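PDB 3HSL: ORF59 from Human herpesvirus 8, which serves as the accessory subunit of the viral DNA polymerase in lytic replication, raising its processivity, probably by acting as a sliding clamp on the template. Local coordinates for residues V196-S201 with S205-S210; S250-E255 with E280-E285; A259-C264 with P272-H277. One frame throughout, in Å; residues are numbered along the deposited sequence.

Contact 1: residues V196-S201 with S205-S210; sequences VTVSVS and SIVTFS
Ser210 O is held by two successive residues of the facing strand. Thr197 N donates to Ser210 O at 2.9 Å, and Val196 CA adds a weaker C-H...O contact to Ser210 O at 3.5 Å. Ser210 N returns a bond to Thr197 O, also 2.9 Å long and nearly straight, with an N-H...O angle of 164°, and closes the hydrogen-bonded pair. Ser199 and Thr208 exchange the two bonds of the next such pair, two residues along. Near the turn, Ser201 N bonds to Ile206 O at 2.8 Å, and Ser201 OG accepts a hydrogen bond from Leu204 N.

One face of this ladder is apolar. Val198 and Phe209, a non-hydrogen-bonded pair, lie side by side, and Val198 CG1 sits obliquely against the ring at 3.6 Å from Phe209 CE1. With CG1 anti to the backbone N (chi1 -170°), Val198 places that methyl nearest the ring, while CG2 also touches it near CD1. Val200 and Val207 pair likewise, CG2 of Val200 lying 3.8 Å from CG2 of Val207. Branching at CB suits valine to extended backbone, and helix 175-186 covers Phe209 through Leu181 and Trp184. The other face is mostly hydroxyl-bearing (Thr197, Ser199, Ser201, Thr208, Ser210), as suits a partly exposed surface, with Ile206 near the turn packing on Ile217 of strand 214-222; Thr197 OG1 lies 3.4 Å from Ser210 CB. Strands 195-201 and 206-211 thus make an antiparallel beta hairpin with one apolar and one largely polar face, consistent with the sheet-rich architecture of the DNA clamp superfamily.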
ATOM      1  N   VAL A 196      30.083  13.635   1.817  1.00 19.12           N
ATOM      2  CA  VAL A 196      30.433  14.258   3.084  1.00 18.10           C
ATOM      3  C   VAL A 196      31.674  13.538   3.555  1.00 17.50           C
ATOM      4  O   VAL A 196      31.718  12.308   3.514  1.00 17.64           O
ATOM      5  CB  VAL A 196      29.409  13.982   4.174  1.00 18.22           C
ATOM      6  CG1 VAL A 196      29.597  14.991   5.298  1.00 17.27           C
ATOM      7  CG2 VAL A 196      28.014  14.106   3.644  1.00 18.82           C
ATOM      8  N   THR A 197      32.691  14.269   4.001  1.00 16.32           N
ATOM      9  CA  THR A 197      33.850  13.572   4.495  1.00 15.02           C
ATOM     10  C   THR A 197      33.657  13.608   6.019  1.00 13.72           C
ATOM     11  O   THR A 197      33.327  14.643   6.571  1.00 13.17           O
ATOM     12  CB  THR A 197      35.173  14.190   4.043  1.00 15.23           C
ATOM     13  OG1 THR A 197      35.456  15.341   4.830  1.00 18.89           O
ATOM     14  CG2 THR A 197      35.142  14.559   2.562  1.00 14.99           C
ATOM     15  N   VAL A 198      33.860  12.468   6.679  1.00 13.00           N
ATOM     16  CA  VAL A 198      33.720  12.307   8.122  1.00 12.06           C
ATOM     17  C   VAL A 198      35.108  11.899   8.578  1.00 11.99           C
ATOM     18  O   VAL A 198      35.655  10.936   8.072  1.00 13.14           O
ATOM     19  CB  VAL A 198      32.774  11.142   8.436  1.00 12.09           C
ATOM     20  CG1 VAL A 198      32.410  11.102   9.919  1.00 11.61           C
ATOM     21  CG2 VAL A 198      31.478  11.255   7.615  1.00 12.90           C
ATOM     22  N   SER A 199      35.708  12.601   9.520  1.00 11.26           N
ATOM     23  CA  SER A 199      37.041  12.196   9.942  1.00 10.93           C
ATOM     24  C   SER A 199      37.137  12.138  11.448  1.00 10.78           C
ATOM     25  O   SER A 199      36.302  12.710  12.148  1.00 11.42           O
ATOM     26  CB  SER A 199      38.128  13.105   9.366  1.00 10.81           C
ATOM     27  OG  SER A 199      37.972  14.420   9.826  1.00 10.10           O
ATOM     28  N   VAL A 200      38.153  11.447  11.942  1.00  9.91           N
ATOM     29  CA  VAL A 200      38.331  11.302  13.359  1.00  9.90           C
ATOM     30  C   VAL A 200      39.788  11.516  13.639  1.00 10.53           C
ATOM     31  O   VAL A 200      40.655  10.923  12.988  1.00 10.71           O
ATOM     32  CB  VAL A 200      37.921   9.881  13.849  1.00 10.11           C
ATOM     33  CG1 VAL A 200      38.016   9.775  15.352  1.00 10.13           C
ATOM     34  CG2 VAL A 200      36.508   9.559  13.449  1.00  9.58           C
ATOM     35  N   SER A 201      40.044  12.373  14.615  1.00 10.85           N
ATOM     36  CA  SER A 201      41.373  12.713  15.049  1.00 11.38           C
ATOM     37  C   SER A 201      41.684  11.997  16.342  1.00 12.33           C
ATOM     38  O   SER A 201      40.908  12.085  17.293  1.00 12.82           O
ATOM     39  CB  SER A 201      41.422  14.199  15.335  1.00 11.03           C
ATOM     40  OG  SER A 201      42.608  14.495  16.030  1.00 11.42           O
ATOM     41  N   SER A 205      40.360  14.683  20.601  1.00 16.65           N
ATOM     42  CA  SER A 205      39.337  13.633  20.493  1.00 16.60           C
ATOM     43  C   SER A 205      38.172  14.278  19.747  1.00 16.75           C
ATOM     44  O   SER A 205      37.146  14.628  20.351  1.00 17.06           O
ATOM     45  CB  SER A 205      38.953  13.080  21.851  1.00 16.45           C
ATOM     46  OG  SER A 205      40.098  12.523  22.464  1.00 16.75           O
ATOM     47  N   ILE A 206      38.345  14.429  18.428  1.00 16.25           N
ATOM     48  CA  ILE A 206      37.362  15.110  17.588  1.00 16.28           C
ATOM     49  C   ILE A 206      37.019  14.471  16.247  1.00 16.45           C
ATOM     50  O   ILE A 206      37.892  13.966  15.538  1.00 17.03           O
ATOM     51  CB  ILE A 206      37.859  16.550  17.276  1.00 16.45           C
ATOM     52  CG1 ILE A 206      38.047  17.354  18.558  1.00 16.27           C
ATOM     53  CG2 ILE A 206      36.899  17.282  16.368  1.00 16.85           C
ATOM     54  CD1 ILE A 206      38.531  18.739  18.301  1.00 16.68           C
ATOM     55  N   VAL A 207      35.729  14.513  15.919  1.00 16.05           N
ATOM     56  CA  VAL A 207      35.182  13.999  14.677  1.00 15.85           C
ATOM     57  C   VAL A 207      34.592  15.170  13.942  1.00 15.58           C
ATOM     58  O   VAL A 207      33.804  15.923  14.525  1.00 15.68           O
ATOM     59  CB  VAL A 207      34.039  13.063  14.954  1.00 16.41           C
ATOM     60  CG1 VAL A 207      33.345  12.646  13.642  1.00 16.75           C
ATOM     61  CG2 VAL A 207      34.563  11.867  15.724  1.00 18.32           C
ATOM     62  N   THR A 208      34.948  15.350  12.674  1.00 15.08           N
ATOM     63  CA  THR A 208      34.387  16.495  11.977  1.00 14.70           C
ATOM     64  C   THR A 208      33.639  16.079  10.705  1.00 14.50           C
ATOM     65  O   THR A 208      34.076  15.199   9.968  1.00 14.03           O
ATOM     66  CB  THR A 208      35.459  17.589  11.682  1.00 14.29           C
ATOM     67  OG1 THR A 208      35.944  17.517  10.346  1.00 14.70           O
ATOM     68  CG2 THR A 208      36.592  17.541  12.678  1.00 14.11           C
ATOM     69  N   PHE A 209      32.503  16.728  10.468  1.00 14.63           N
ATOM     70  CA  PHE A 209      31.677  16.463   9.290  1.00 14.46           C
ATOM     71  C   PHE A 209      31.937  17.631   8.360  1.00 14.74           C
ATOM     72  O   PHE A 209      31.699  18.778   8.714  1.00 14.91           O
ATOM     73  CB  PHE A 209      30.210  16.279   9.685  1.00 14.01           C
ATOM     74  CG  PHE A 209      29.967  15.058  10.554  1.00 13.75           C
ATOM     75  CD1 PHE A 209      29.494  13.862   9.992  1.00 14.33           C
ATOM     76  CD2 PHE A 209      30.212  15.094  11.928  1.00 14.35           C
ATOM     77  CE1 PHE A 209      29.265  12.714  10.788  1.00 13.63           C
ATOM     78  CE2 PHE A 209      29.988  13.957  12.740  1.00 14.80           C
ATOM     79  CZ  PHE A 209      29.513  12.762  12.166  1.00 14.30           C
ATOM     80  N   SER A 210      32.434  17.322   7.171  1.00 15.57           N
ATOM     81  CA  SER A 210      32.799  18.332   6.187  1.00 17.08           C
ATOM     82  C   SER A 210      32.098  18.143   4.865  1.00 18.01           C
ATOM     83  O   SER A 210      32.138  17.062   4.252  1.00 17.81           O
ATOM     84  CB  SER A 210      34.320  18.341   5.972  1.00 17.14           C
ATOM     85  OG  SER A 210      34.669  19.271   4.965  1.00 16.85           O
TER

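Contact 2: residues S250-E255 with E280-E285; sequences SRVSLE and EILEVE
Val252 and Leu282 make the apolar part of this contact, their side chains crossing at about a right angle. The touch is between methyl groups, Val252 CG1 lying 4.2 Å from Leu282 CD2. Leu282 holds CG anti to its own nitrogen (chi1 174°), which sends the branched end across to the valine. Leucine suits the place because its longer chain spans two strands whose backbones stay well apart, the nearest CA atoms, of Ser250 and Leu282, being 7.0 Å from each other.

The second kind of touch is polar against apolar: Ser250 OG lies 4.1 Å from Leu282 CB, a van der Waals approach that a small serine permits. No hydrogen bond joins 250-255 to 280-285.

Polar bonding is instead directed elsewhere. Ser253, the N-cap of helix 254-263, bonds through OG to Asp193 OD2 and Thr59 OG1 and only weakly to Ser256 N, while Asp193 OD1 accepts Glu255 N at the same helix start. Strand 248-253 pairs along strand 195-201, and strand 282-288 lies between 270-276 and 296-302; Leu302 of the last strand touches both Val252 and Leu282, so the contact is buried where these strands converge.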
ATOM      1  N   SER A 250      36.611   9.298   6.060  1.00 18.27           N
ATOM      2  CA  SER A 250      35.685   8.629   5.170  1.00 18.82           C
ATOM      3  C   SER A 250      34.942   9.679   4.410  1.00 19.13           C
ATOM      4  O   SER A 250      34.688  10.749   4.932  1.00 18.87           O
ATOM      5  CB  SER A 250      34.673   7.800   5.942  1.00 18.92           C
ATOM      6  OG  SER A 250      35.312   6.752   6.644  1.00 21.59           O
ATOM      7  N   ARG A 251      34.600   9.372   3.168  1.00 19.90           N
ATOM      8  CA  ARG A 251      33.808  10.282   2.358  1.00 20.52           C
ATOM      9  C   ARG A 251      32.638   9.492   1.782  1.00 20.61           C
ATOM     10  O   ARG A 251      32.739   8.796   0.768  1.00 21.31           O
ATOM     11  CB  ARG A 251      34.617  11.099   1.338  1.00 20.75           C
ATOM     12  CG  ARG A 251      35.554  10.385   0.432  1.00 22.39           C
ATOM     13  CD  ARG A 251      36.135  11.392  -0.576  1.00 24.80           C
ATOM     14  NE  ARG A 251      36.758  12.543   0.078  1.00 26.88           N
ATOM     15  CZ  ARG A 251      38.046  12.627   0.414  1.00 29.07           C
ATOM     16  NH1 ARG A 251      38.879  11.623   0.161  1.00 29.68           N
ATOM     17  NH2 ARG A 251      38.511  13.721   1.006  1.00 29.88           N
ATOM     18  N   VAL A 252      31.521   9.623   2.471  1.00 19.95           N
ATOM     19  CA  VAL A 252      30.312   8.909   2.141  1.00 20.06           C
ATOM     20  C   VAL A 252      29.225   9.797   1.557  1.00 20.28           C
ATOM     21  O   VAL A 252      29.353  11.036   1.540  1.00 20.32           O
ATOM     22  CB  VAL A 252      29.757   8.268   3.421  1.00 20.01           C
ATOM     23  CG1 VAL A 252      30.835   7.421   4.085  1.00 20.15           C
ATOM     24  CG2 VAL A 252      29.306   9.337   4.374  1.00 18.63           C
ATOM     25  N   SER A 253      28.158   9.152   1.082  1.00 20.16           N
ATOM     26  CA  SER A 253      27.025   9.863   0.511  1.00 20.45           C
ATOM     27  C   SER A 253      26.184  10.523   1.579  1.00 20.92           C
ATOM     28  O   SER A 253      25.803   9.874   2.560  1.00 20.54           O
ATOM     29  CB  SER A 253      26.127   8.911  -0.243  1.00 20.53           C
ATOM     30  OG  SER A 253      24.923   9.575  -0.563  1.00 21.06           O
ATOM     31  N   LEU A 254      25.899  11.812   1.379  1.00 21.47           N
ATOM     32  CA  LEU A 254      25.084  12.592   2.303  1.00 22.21           C
ATOM     33  C   LEU A 254      23.689  12.016   2.474  1.00 23.66           C
ATOM     34  O   LEU A 254      23.231  11.914   3.608  1.00 24.28           O
ATOM     35  CB  LEU A 254      24.982  14.049   1.871  1.00 22.12           C
ATOM     36  CG  LEU A 254      24.192  14.990   2.797  1.00 22.06           C
ATOM     37  CD1 LEU A 254      24.756  15.042   4.222  1.00 22.03           C
ATOM     38  CD2 LEU A 254      24.112  16.382   2.208  1.00 20.74           C
ATOM     39  N   GLU A 255      23.017  11.645   1.373  1.00 24.68           N
ATOM     40  CA  GLU A 255      21.675  11.046   1.461  1.00 25.51           C
ATOM     41  C   GLU A 255      21.742   9.801   2.318  1.00 25.39           C
ATOM     42  O   GLU A 255      20.915   9.612   3.219  1.00 26.15           O
ATOM     43  CB  GLU A 255      21.111  10.609   0.111  1.00 26.43           C
ATOM     44  CG  GLU A 255      20.787  11.693  -0.920  1.00 28.93           C
ATOM     45  CD  GLU A 255      20.150  11.095  -2.187  1.00 30.56           C
ATOM     46  OE1 GLU A 255      19.658   9.926  -2.123  1.00 28.95           O
ATOM     47  OE2 GLU A 255      20.150  11.806  -3.230  1.00 31.36           O
ATOM     48  N   GLU A 280      37.655   0.278   4.543  1.00 32.62           N
ATOM     49  CA  GLU A 280      37.035   1.468   3.899  1.00 32.12           C
ATOM     50  C   GLU A 280      35.545   1.735   4.234  1.00 31.18           C
ATOM     51  O   GLU A 280      34.950   2.673   3.694  1.00 31.55           O
ATOM     52  CB  GLU A 280      37.165   1.342   2.356  1.00 32.44           C
ATOM     53  CG  GLU A 280      38.594   1.253   1.788  1.00 33.90           C
ATOM     54  CD  GLU A 280      39.344   2.595   1.749  1.00 34.37           C
ATOM     55  OE1 GLU A 280      38.781   3.594   1.242  1.00 34.89           O
ATOM     56  OE2 GLU A 280      40.499   2.644   2.221  1.00 33.77           O
ATOM     57  N   ILE A 281      34.939   0.934   5.107  1.00 29.68           N
ATOM     58  CA  ILE A 281      33.517   1.110   5.412  1.00 28.20           C
ATOM     59  C   ILE A 281      33.107   1.742   6.742  1.00 26.52           C
ATOM     60  O   ILE A 281      33.513   1.282   7.806  1.00 26.31           O
ATOM     61  CB  ILE A 281      32.720  -0.212   5.182  1.00 28.55           C
ATOM     62  CG1 ILE A 281      32.754  -0.576   3.701  1.00 30.34           C
ATOM     63  CG2 ILE A 281      31.263  -0.076   5.599  1.00 27.86           C
ATOM     64  CD1 ILE A 281      31.844  -1.752   3.327  1.00 32.42           C
ATOM     65  N   LEU A 282      32.297   2.803   6.643  1.00 24.94           N
ATOM     66  CA  LEU A 282      31.738   3.510   7.795  1.00 23.76           C
ATOM     67  C   LEU A 282      30.349   2.903   8.081  1.00 22.95           C
ATOM     68  O   LEU A 282      29.453   2.964   7.237  1.00 23.21           O
ATOM     69  CB  LEU A 282      31.645   5.029   7.541  1.00 23.73           C
ATOM     70  CG  LEU A 282      30.935   5.891   8.614  1.00 23.81           C
ATOM     71  CD1 LEU A 282      31.556   5.738   9.996  1.00 24.01           C
ATOM     72  CD2 LEU A 282      30.836   7.367   8.259  1.00 22.76           C
ATOM     73  N   GLU A 283      30.173   2.320   9.264  1.00 21.61           N
ATOM     74  CA  GLU A 283      28.911   1.698   9.621  1.00 20.56           C
ATOM     75  C   GLU A 283      28.123   2.516  10.631  1.00 20.32           C
ATOM     76  O   GLU A 283      28.643   2.937  11.662  1.00 20.63           O
ATOM     77  CB  GLU A 283      29.154   0.285  10.162  1.00 20.33           C
ATOM     78  CG  GLU A 283      27.890  -0.500  10.519  1.00 21.46           C
ATOM     79  CD  GLU A 283      28.148  -1.955  10.983  1.00 22.57           C
ATOM     80  OE1 GLU A 283      29.266  -2.298  11.428  1.00 21.99           O
ATOM     81  OE2 GLU A 283      27.203  -2.777  10.902  1.00 23.39           O
ATOM     82  N   VAL A 284      26.856   2.742  10.324  1.00 20.00           N
ATOM     83  CA  VAL A 284      25.963   3.455  11.218  1.00 19.77           C
ATOM     84  C   VAL A 284      25.209   2.325  11.891  1.00 20.20           C
ATOM     85  O   VAL A 284      24.477   1.606  11.216  1.00 21.02           O
ATOM     86  CB  VAL A 284      24.999   4.357  10.447  1.00 19.26           C
ATOM     87  CG1 VAL A 284      23.918   4.890  11.366  1.00 18.51           C
ATOM     88  CG2 VAL A 284      25.773   5.489   9.772  1.00 18.67           C
ATOM     89  N   GLU A 285      25.380   2.158  13.200  1.00 19.72           N
ATOM     90  CA  GLU A 285      24.710   1.063  13.899  1.00 19.57           C
ATOM     91  C   GLU A 285      23.760   1.479  15.001  1.00 19.38           C
ATOM     92  O   GLU A 285      24.065   2.357  15.812  1.00 19.65           O
ATOM     93  CB  GLU A 285      25.726   0.076  14.480  1.00 19.62           C
ATOM     94  CG  GLU A 285      25.062  -1.081  15.191  1.00 21.17           C
ATOM     95  CD  GLU A 285      26.021  -2.139  15.672  1.00 23.83           C
ATOM     96  OE1 GLU A 285      25.579  -3.289  15.880  1.00 25.85           O
ATOM     97  OE2 GLU A 285      27.218  -1.847  15.846  1.00 25.97           O
TER

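Contact 3: residues A259-C264 with P272-H277; sequences AALRLC and PGLIWH
Pro272 and Leu261 bury the most surface here, and their side chains cross at about a right angle. Leu261 CD2 reaches the proline ring at Pro272 CB, 3.9 Å away, while Pro272 CG approaches the backbone oxygen Leu261 O at 3.5 Å. The ring is thus set against both the side chain and the carbonyl of one helical residue. A proline suits the position, since it offers a compact apolar ring and brings no N-H that would need an acceptor; its N faces Cys264 O at 3.6 Å without a bond being possible.

Leu261 owes its reach to its torsions: CG stands anti to the carbonyl carbon (chi1 -66°), and of the two methyls it is CD2 that turns to the strand, while CD1 points elsewhere. The same CD2 also meets Leu274 CD2 at 4.0 Å, again with the two chains nearly perpendicular, making it a bridge between two strand residues.

Cys264, just past the helix, contributes mainly through its carbonyl oxygen, which lies against the Pro272 ring near CD, while its small, buried side chain packs on Val300.

Strand 270-276 lies between two neighbours: Gly273 and Ile275 exchange backbone bonds with strand 282-288, and Leu274 and Trp276 with strand 169-172. Helix 254-263 packs across this region, Ala260 touching Val284 of strand 282-288 and both Val300 and Leu302 of strand 296-302.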
ATOM      1  N   ALA A 259      19.645   9.295   6.028  1.00 21.27           N
ATOM      2  CA  ALA A 259      18.786   8.132   6.178  1.00 21.08           C
ATOM      3  C   ALA A 259      19.375   7.130   7.179  1.00 21.14           C
ATOM      4  O   ALA A 259      18.667   6.589   8.030  1.00 20.75           O
ATOM      5  CB  ALA A 259      18.590   7.478   4.835  1.00 20.84           C
ATOM      6  N   ALA A 260      20.679   6.884   7.076  1.00 21.05           N
ATOM      7  CA  ALA A 260      21.314   5.952   7.976  1.00 20.79           C
ATOM      8  C   ALA A 260      21.044   6.395   9.412  1.00 21.06           C
ATOM      9  O   ALA A 260      20.508   5.617  10.199  1.00 21.68           O
ATOM     10  CB  ALA A 260      22.782   5.845   7.691  1.00 20.43           C
ATOM     11  N   LEU A 261      21.407   7.635   9.745  1.00 20.85           N
ATOM     12  CA  LEU A 261      21.200   8.180  11.090  1.00 20.70           C
ATOM     13  C   LEU A 261      19.740   8.262  11.518  1.00 21.94           C
ATOM     14  O   LEU A 261      19.434   8.236  12.703  1.00 22.53           O
ATOM     15  CB  LEU A 261      21.814   9.564  11.212  1.00 19.76           C
ATOM     16  CG  LEU A 261      23.328   9.736  11.119  1.00 18.53           C
ATOM     17  CD1 LEU A 261      23.618  11.223  11.119  1.00 16.97           C
ATOM     18  CD2 LEU A 261      24.101   9.001  12.240  1.00 16.03           C
ATOM     19  N   ARG A 262      18.841   8.362  10.551  1.00 22.85           N
ATOM     20  CA  ARG A 262      17.434   8.466  10.838  1.00 23.69           C
ATOM     21  C   ARG A 262      16.814   7.084  11.032  1.00 23.87           C
ATOM     22  O   ARG A 262      15.941   6.911  11.877  1.00 23.97           O
ATOM     23  CB  ARG A 262      16.793   9.351   9.768  1.00 24.66           C
ATOM     24  CG  ARG A 262      15.308   9.654   9.918  1.00 30.35           C
ATOM     25  CD  ARG A 262      15.065  11.155   9.525  1.00 34.23           C
ATOM     26  NE  ARG A 262      15.401  11.545   8.150  1.00 36.60           N
ATOM     27  CZ  ARG A 262      14.510  11.866   7.205  1.00 38.21           C
ATOM     28  NH1 ARG A 262      13.196  11.860   7.462  1.00 37.28           N
ATOM     29  NH2 ARG A 262      14.942  12.203   5.992  1.00 38.60           N
ATOM     30  N   LEU A 263      17.279   6.108  10.249  1.00 23.97           N
ATOM     31  CA  LEU A 263      16.818   4.716  10.305  1.00 23.61           C
ATOM     32  C   LEU A 263      17.277   3.963  11.557  1.00 22.87           C
ATOM     33  O   LEU A 263      16.555   3.111  12.077  1.00 21.83           O
ATOM     34  CB  LEU A 263      17.253   3.949   9.033  1.00 23.82           C
ATOM     35  CG  LEU A 263      16.533   4.281   7.705  1.00 25.14           C
ATOM     36  CD1 LEU A 263      17.300   3.891   6.408  1.00 24.28           C
ATOM     37  CD2 LEU A 263      15.077   3.767   7.667  1.00 24.58           C
ATOM     38  N   CYS A 264      18.473   4.280  12.034  1.00 23.13           N
ATOM     39  CA  CYS A 264      19.013   3.623  13.221  1.00 24.10           C
ATOM     40  C   CYS A 264      18.621   4.294  14.552  1.00 24.93           C
ATOM     41  O   CYS A 264      19.074   3.876  15.622  1.00 24.91           O
ATOM     42  CB  CYS A 264      20.512   3.492  13.100  1.00 24.02           C
ATOM     43  SG  CYS A 264      20.935   2.580  11.644  1.00 25.77           S
ATOM     44  N   PRO A 272      21.843   5.748  17.052  1.00 20.01           N
ATOM     45  CA  PRO A 272      22.981   5.664  16.140  1.00 20.21           C
ATOM     46  C   PRO A 272      24.369   5.658  16.747  1.00 20.78           C
ATOM     47  O   PRO A 272      24.648   6.385  17.696  1.00 21.23           O
ATOM     48  CB  PRO A 272      22.832   6.924  15.269  1.00 19.82           C
ATOM     49  CG  PRO A 272      21.432   7.310  15.377  1.00 19.54           C
ATOM     50  CD  PRO A 272      21.048   6.958  16.784  1.00 20.26           C
ATOM     51  N   GLY A 273      25.222   4.824  16.171  1.00 21.16           N
ATOM     52  CA  GLY A 273      26.608   4.707  16.565  1.00 21.86           C
ATOM     53  C   GLY A 273      27.381   4.606  15.263  1.00 22.47           C
ATOM     54  O   GLY A 273      26.929   3.932  14.327  1.00 22.77           O
ATOM     55  N   LEU A 274      28.536   5.265  15.191  1.00 22.43           N
ATOM     56  CA  LEU A 274      29.361   5.219  13.991  1.00 22.38           C
ATOM     57  C   LEU A 274      30.572   4.345  14.228  1.00 22.27           C
ATOM     58  O   LEU A 274      31.198   4.443  15.276  1.00 22.35           O
ATOM     59  CB  LEU A 274      29.847   6.608  13.600  1.00 22.62           C
ATOM     60  CG  LEU A 274      28.829   7.734  13.444  1.00 24.35           C
ATOM     61  CD1 LEU A 274      29.542   8.971  12.891  1.00 24.07           C
ATOM     62  CD2 LEU A 274      27.706   7.328  12.518  1.00 25.68           C
ATOM     63  N   ILE A 275      30.903   3.491  13.259  1.00 22.05           N
ATOM     64  CA  ILE A 275      32.057   2.608  13.379  1.00 21.66           C
ATOM     65  C   ILE A 275      32.846   2.695  12.073  1.00 22.35           C
ATOM     66  O   ILE A 275      32.267   2.618  10.991  1.00 22.15           O
ATOM     67  CB  ILE A 275      31.632   1.133  13.564  1.00 21.24           C
ATOM     68  CG1 ILE A 275      30.360   1.008  14.418  1.00 21.71           C
ATOM     69  CG2 ILE A 275      32.790   0.305  14.075  1.00 19.22           C
ATOM     70  CD1 ILE A 275      29.786  -0.397  14.511  1.00 20.83           C
ATOM     71  N   TRP A 276      34.163   2.857  12.185  1.00 22.97           N
ATOM     72  CA  TRP A 276      35.053   2.930  11.034  1.00 23.58           C
ATOM     73  C   TRP A 276      35.769   1.618  10.872  1.00 25.11           C
ATOM     74  O   TRP A 276      36.711   1.313  11.610  1.00 25.37           O
ATOM     75  CB  TRP A 276      36.094   4.051  11.168  1.00 22.85           C
ATOM     76  CG  TRP A 276      35.604   5.412  10.852  1.00 20.91           C
ATOM     77  CD1 TRP A 276      35.765   6.082   9.670  1.00 20.91           C
ATOM     78  CD2 TRP A 276      34.870   6.288  11.714  1.00 19.84           C
ATOM     79  NE1 TRP A 276      35.176   7.324   9.744  1.00 20.29           N
ATOM     80  CE2 TRP A 276      34.621   7.473  10.988  1.00 19.42           C
ATOM     81  CE3 TRP A 276      34.399   6.187  13.035  1.00 19.15           C
ATOM     82  CZ2 TRP A 276      33.926   8.544  11.534  1.00 19.02           C
ATOM     83  CZ3 TRP A 276      33.707   7.249  13.578  1.00 18.19           C
ATOM     84  CH2 TRP A 276      33.475   8.416  12.830  1.00 19.47           C
ATOM     85  N   HIS A 277      35.325   0.836   9.901  1.00 26.65           N
ATOM     86  CA  HIS A 277      35.942  -0.450   9.654  1.00 28.10           C
ATOM     87  C   HIS A 277      37.238  -0.343   8.874  1.00 29.55           C
ATOM     88  O   HIS A 277      37.413   0.534   8.018  1.00 29.83           O
ATOM     89  CB  HIS A 277      34.968  -1.399   8.970  1.00 27.83           C
ATOM     90  CG  HIS A 277      33.785  -1.720   9.810  1.00 27.69           C
ATOM     91  ND1 HIS A 277      33.805  -2.714  10.764  1.00 27.99           N
ATOM     92  CD2 HIS A 277      32.544  -1.182   9.849  1.00 27.78           C
ATOM     93  CE1 HIS A 277      32.625  -2.776  11.355  1.00 28.13           C
ATOM     94  NE2 HIS A 277      31.842  -1.856  10.817  1.00 28.48           N
TER

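Overall arrangement
Contact 1 closes along the chain before the others open, and contact 3 is nested within the loop closed by contact 2. The centres of contacts 2 and 3 are about 8 Å apart, those of 1 and 2 about 11 Å, and those of 1 and 3 about 14 Å. Strand 248-253 runs beside strand 195-201, joining contacts 1 and 2; helix 254-263 and the neighbouring strands 270-276 and 282-288 join contacts 2 and 3. Trp276 packs on Val198 and Val200 as well as on Ser250, linking the hairpin to the strands beside helix 254-263. The three contacts thus lie close together in a protein that probably works as a sliding clamp.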